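PDB 6OTV: putative isomerase YbhH from Escherichia coli, which is a PrpF-family protein of the diaminopimelate epimerase clan and probably acts as an isomerase, its substrate and reaction being unassigned. Local coordinates for residues Y183-C191 with V199-G207. Sequence-based numbering, arbitrary orientation.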
loop_
_atom_site.group_PDB
_atom_site.type_symbol
_atom_site.label_atom_id
_atom_site.label_comp_id
_atom_site.label_asym_id
_atom_site.label_seq_id
_atom_site.Cartn_x
_atom_site.Cartn_y
_atom_site.Cartn_z
ATOM N N TYR A 183 -17.117 -18.371 -23.635
ATOM C CA TYR A 183 -18.065 -19.440 -23.918
ATOM C C TYR A 183 -17.357 -20.778 -23.804
ATOM O O TYR A 183 -16.324 -20.997 -24.445
ATOM C CB TYR A 183 -18.690 -19.278 -25.308
ATOM C CG TYR A 183 -19.557 -18.049 -25.434
ATOM C CD1 TYR A 183 -20.925 -18.114 -25.196
ATOM C CD2 TYR A 183 -19.008 -16.821 -25.781
ATOM C CE1 TYR A 183 -21.722 -16.990 -25.305
ATOM C CE2 TYR A 183 -19.797 -15.692 -25.893
ATOM C CZ TYR A 183 -21.153 -15.781 -25.653
ATOM O OH TYR A 183 -21.942 -14.659 -25.764
ATOM N N PHE A 184 -17.907 -21.660 -22.977
ATOM C CA PHE A 184 -17.409 -23.019 -22.832
ATOM C C PHE A 184 -18.609 -23.949 -22.777
ATOM O O PHE A 184 -19.512 -23.745 -21.958
ATOM C CB PHE A 184 -16.549 -23.172 -21.574
ATOM C CG PHE A 184 -15.401 -22.204 -21.500
ATOM C CD1 PHE A 184 -14.226 -22.446 -22.191
ATOM C CD2 PHE A 184 -15.497 -21.056 -20.736
ATOM C CE1 PHE A 184 -13.170 -21.558 -22.121
ATOM C CE2 PHE A 184 -14.445 -20.166 -20.660
ATOM C CZ PHE A 184 -13.280 -20.416 -21.354
ATOM N N ASP A 185 -18.623 -24.952 -23.657
ATOM C CA ASP A 185 -19.741 -25.891 -23.759
ATOM C C ASP A 185 -21.052 -25.155 -24.026
ATOM O O ASP A 185 -22.100 -25.496 -23.474
ATOM C CB ASP A 185 -19.848 -26.761 -22.503
ATOM C CG ASP A 185 -18.528 -27.409 -22.129
ATOM O OD1 ASP A 185 -17.544 -27.233 -22.879
ATOM O OD2 ASP A 185 -18.473 -28.089 -21.083
ATOM N N ASP A 186 -20.981 -24.121 -24.869
ATOM C CA ASP A 186 -22.142 -23.323 -25.272
ATOM C C ASP A 186 -22.826 -22.657 -24.080
ATOM O O ASP A 186 -24.036 -22.418 -24.099
ATOM C CB ASP A 186 -23.145 -24.167 -26.065
ATOM C CG ASP A 186 -22.518 -24.817 -27.282
ATOM O OD1 ASP A 186 -21.684 -24.160 -27.941
ATOM O OD2 ASP A 186 -22.850 -25.985 -27.575
ATOM N N VAL A 187 -22.060 -22.344 -23.040
ATOM C CA VAL A 187 -22.564 -21.677 -21.848
ATOM C C VAL A 187 -21.838 -20.344 -21.712
ATOM O O VAL A 187 -20.611 -20.322 -21.579
ATOM C CB VAL A 187 -22.371 -22.527 -20.580
ATOM C CG1 VAL A 187 -22.886 -21.782 -19.356
ATOM C CG2 VAL A 187 -23.061 -23.874 -20.727
ATOM N N PRO A 188 -22.539 -19.210 -21.741
ATOM C CA PRO A 188 -21.867 -17.914 -21.552
ATOM C C PRO A 188 -21.441 -17.743 -20.102
ATOM O O PRO A 188 -22.271 -17.785 -19.192
ATOM C CB PRO A 188 -22.942 -16.897 -21.952
ATOM C CG PRO A 188 -24.234 -17.599 -21.677
ATOM C CD PRO A 188 -23.987 -19.059 -21.965
ATOM N N VAL A 189 -20.137 -17.558 -19.886
ATOM C CA VAL A 189 -19.580 -17.387 -18.552
ATOM C C VAL A 189 -18.711 -16.134 -18.537
ATOM O O VAL A 189 -18.456 -15.511 -19.568
ATOM C CB VAL A 189 -18.761 -18.612 -18.090
ATOM C CG1 VAL A 189 -19.596 -19.885 -18.181
ATOM C CG2 VAL A 189 -17.477 -18.734 -18.901
ATOM N N THR A 190 -18.256 -15.770 -17.339
ATOM C CA THR A 190 -17.342 -14.651 -17.152
ATOM C C THR A 190 -16.174 -15.094 -16.285
ATOM O O THR A 190 -16.374 -15.620 -15.185
ATOM C CB THR A 190 -18.044 -13.446 -16.515
ATOM O OG1 THR A 190 -18.853 -12.788 -17.497
ATOM C CG2 THR A 190 -17.023 -12.461 -15.963
ATOM N N CYS A 191 -14.961 -14.886 -16.787
ATOM C CA CYS A 191 -13.741 -15.188 -16.052
ATOM C C CYS A 191 -13.177 -13.887 -15.497
ATOM O O CYS A 191 -12.807 -12.991 -16.262
ATOM C CB CYS A 191 -12.724 -15.886 -16.950
ATOM S SG CYS A 191 -13.307 -17.460 -17.620
ATOM N N VAL A 199 -14.994 -18.329 -12.059
ATOM C CA VAL A 199 -15.711 -18.411 -13.325
ATOM C C VAL A 199 -17.198 -18.343 -13.002
ATOM O O VAL A 199 -17.730 -19.202 -12.288
ATOM C CB VAL A 199 -15.350 -19.681 -14.115
ATOM C CG1 VAL A 199 -15.283 -20.895 -13.199
ATOM C CG2 VAL A 199 -16.340 -19.907 -15.246
ATOM N N ILE A 200 -17.857 -17.308 -13.506
ATOM C CA ILE A 200 -19.242 -17.020 -13.163
ATOM C C ILE A 200 -20.142 -17.669 -14.206
ATOM O O ILE A 200 -20.057 -17.349 -15.397
ATOM C CB ILE A 200 -19.478 -15.506 -13.078
ATOM C CG1 ILE A 200 -18.627 -14.923 -11.949
ATOM C CG2 ILE A 200 -20.953 -15.197 -12.878
ATOM C CD1 ILE A 200 -18.562 -13.429 -11.943
ATOM N N ILE A 201 -20.996 -18.584 -13.761
ATOM C CA ILE A 201 -21.827 -19.401 -14.637
ATOM C C ILE A 201 -23.282 -19.183 -14.248
ATOM O O ILE A 201 -23.628 -19.353 -13.077
ATOM C CB ILE A 201 -21.475 -20.897 -14.548
ATOM C CG1 ILE A 201 -19.966 -21.102 -14.697
ATOM C CG2 ILE A 201 -22.253 -21.691 -15.593
ATOM C CD1 ILE A 201 -19.500 -22.488 -14.317
ATOM N N PRO A 202 -24.161 -18.816 -15.181
ATOM C CA PRO A 202 -25.595 -18.757 -14.862
ATOM C C PRO A 202 -26.141 -20.142 -14.547
ATOM O O PRO A 202 -25.949 -21.093 -15.309
ATOM C CB PRO A 202 -26.221 -18.179 -16.138
ATOM C CG PRO A 202 -25.093 -17.498 -16.850
ATOM C CD PRO A 202 -23.872 -18.303 -16.529
ATOM N N ALA A 203 -26.834 -20.247 -13.410
ATOM C CA ALA A 203 -27.348 -21.540 -12.968
ATOM C C ALA A 203 -28.332 -22.126 -13.975
ATOM O O ALA A 203 -28.350 -23.344 -14.200
ATOM C CB ALA A 203 -28.005 -21.401 -11.596
ATOM N N GLU A 204 -29.153 -21.276 -14.598
ATOM C CA GLU A 204 -30.184 -21.771 -15.505
ATOM C C GLU A 204 -29.590 -22.434 -16.742
ATOM O O GLU A 204 -30.212 -23.333 -17.316
ATOM C CB GLU A 204 -31.123 -20.634 -15.908
ATOM C CG GLU A 204 -32.003 -20.138 -14.772
ATOM C CD GLU A 204 -32.936 -19.021 -15.199
ATOM O OE1 GLU A 204 -33.073 -18.788 -16.418
ATOM O OE2 GLU A 204 -33.531 -18.372 -14.314
ATOM N N TYR A 205 -28.397 -22.016 -17.165
ATOM C CA TYR A 205 -27.780 -22.649 -18.325
ATOM C C TYR A 205 -27.292 -24.060 -18.035
ATOM O O TYR A 205 -26.992 -24.799 -18.978
ATOM C CB TYR A 205 -26.631 -21.788 -18.846
ATOM C CG TYR A 205 -27.069 -20.786 -19.890
ATOM C CD1 TYR A 205 -27.427 -19.489 -19.536
ATOM C CD2 TYR A 205 -27.138 -21.142 -21.231
ATOM C CE1 TYR A 205 -27.831 -18.574 -20.492
ATOM C CE2 TYR A 205 -27.541 -20.238 -22.193
ATOM C CZ TYR A 205 -27.886 -18.956 -21.820
ATOM O OH TYR A 205 -28.287 -18.057 -22.784
ATOM N N LEU A 206 -27.215 -24.456 -16.765
ATOM C CA LEU A 206 -26.900 -25.829 -16.394
ATOM C C LEU A 206 -28.128 -26.581 -15.895
ATOM O O LEU A 206 -27.992 -27.609 -15.226
ATOM C CB LEU A 206 -25.794 -25.855 -15.339
ATOM C CG LEU A 206 -24.456 -25.234 -15.749
ATOM C CD1 LEU A 206 -23.400 -25.509 -14.692
ATOM C CD2 LEU A 206 -24.002 -25.749 -17.112
ATOM N N GLY A 207 -29.325 -26.084 -16.204
ATOM C CA GLY A 207 -30.542 -26.763 -15.806
ATOM C C GLY A 207 -30.891 -26.640 -14.343
ATOM O O GLY A 207 -31.636 -27.473 -13.821
#
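Thr190 and Ile200 form a hydrogen-bonded antiparallel pair in the beta hairpin of strands 187-193 and 197-202. Ile200 N reaches Thr190 O at 2.8 Å in a nearly straight bond (174° at the hydrogen), while Thr190 N returns to Ile200 O at 3.1 Å. Both side chains lie on one face of the hairpin, where Thr190 OG1 bonds with the backbone of Gln180 and Val295. Toward Val187 and Pro202 the backbone bonding stops: the next hydrogen-bonded position would set Pro188 against Pro202, neither of which has an N-H, and there Pro202 CD lies 3.2 Å from Pro188 O.

On the other face, Val189 lies beside Ile201, both pointing the same way, with Val189 CG1 3.7 Å from Ile201 CG1. Val187 comes in across Ile201 at about a right angle. A chi1 of 179° places Val187 CG1 opposite the backbone N, where it meets Ile201 CG2 and Tyr205 CB, each at 3.8 Å; Val187 CG2 lies 4.2 Å from Leu206 CD2. Leu206 in turn reaches Ile227 of helix 221-237 and Leu253 of strand 250-255, which pairs in parallel with 197-202, so this apolar layer joins hairpin, helix and neighbouring strand.

Past the end of strand 197-202, the 3-10 turn 204-205 sets the Tyr205 side chain across that of Pro188 at about a right angle, with one face of the Tyr205 ring toward the proline. The evidence for a CH-pi contact is direct: Pro188 CD stands 3.8 Å from the centroid of the Tyr205 ring, 11° off its normal, with Pro188 CG near Tyr205 CZ and CE1.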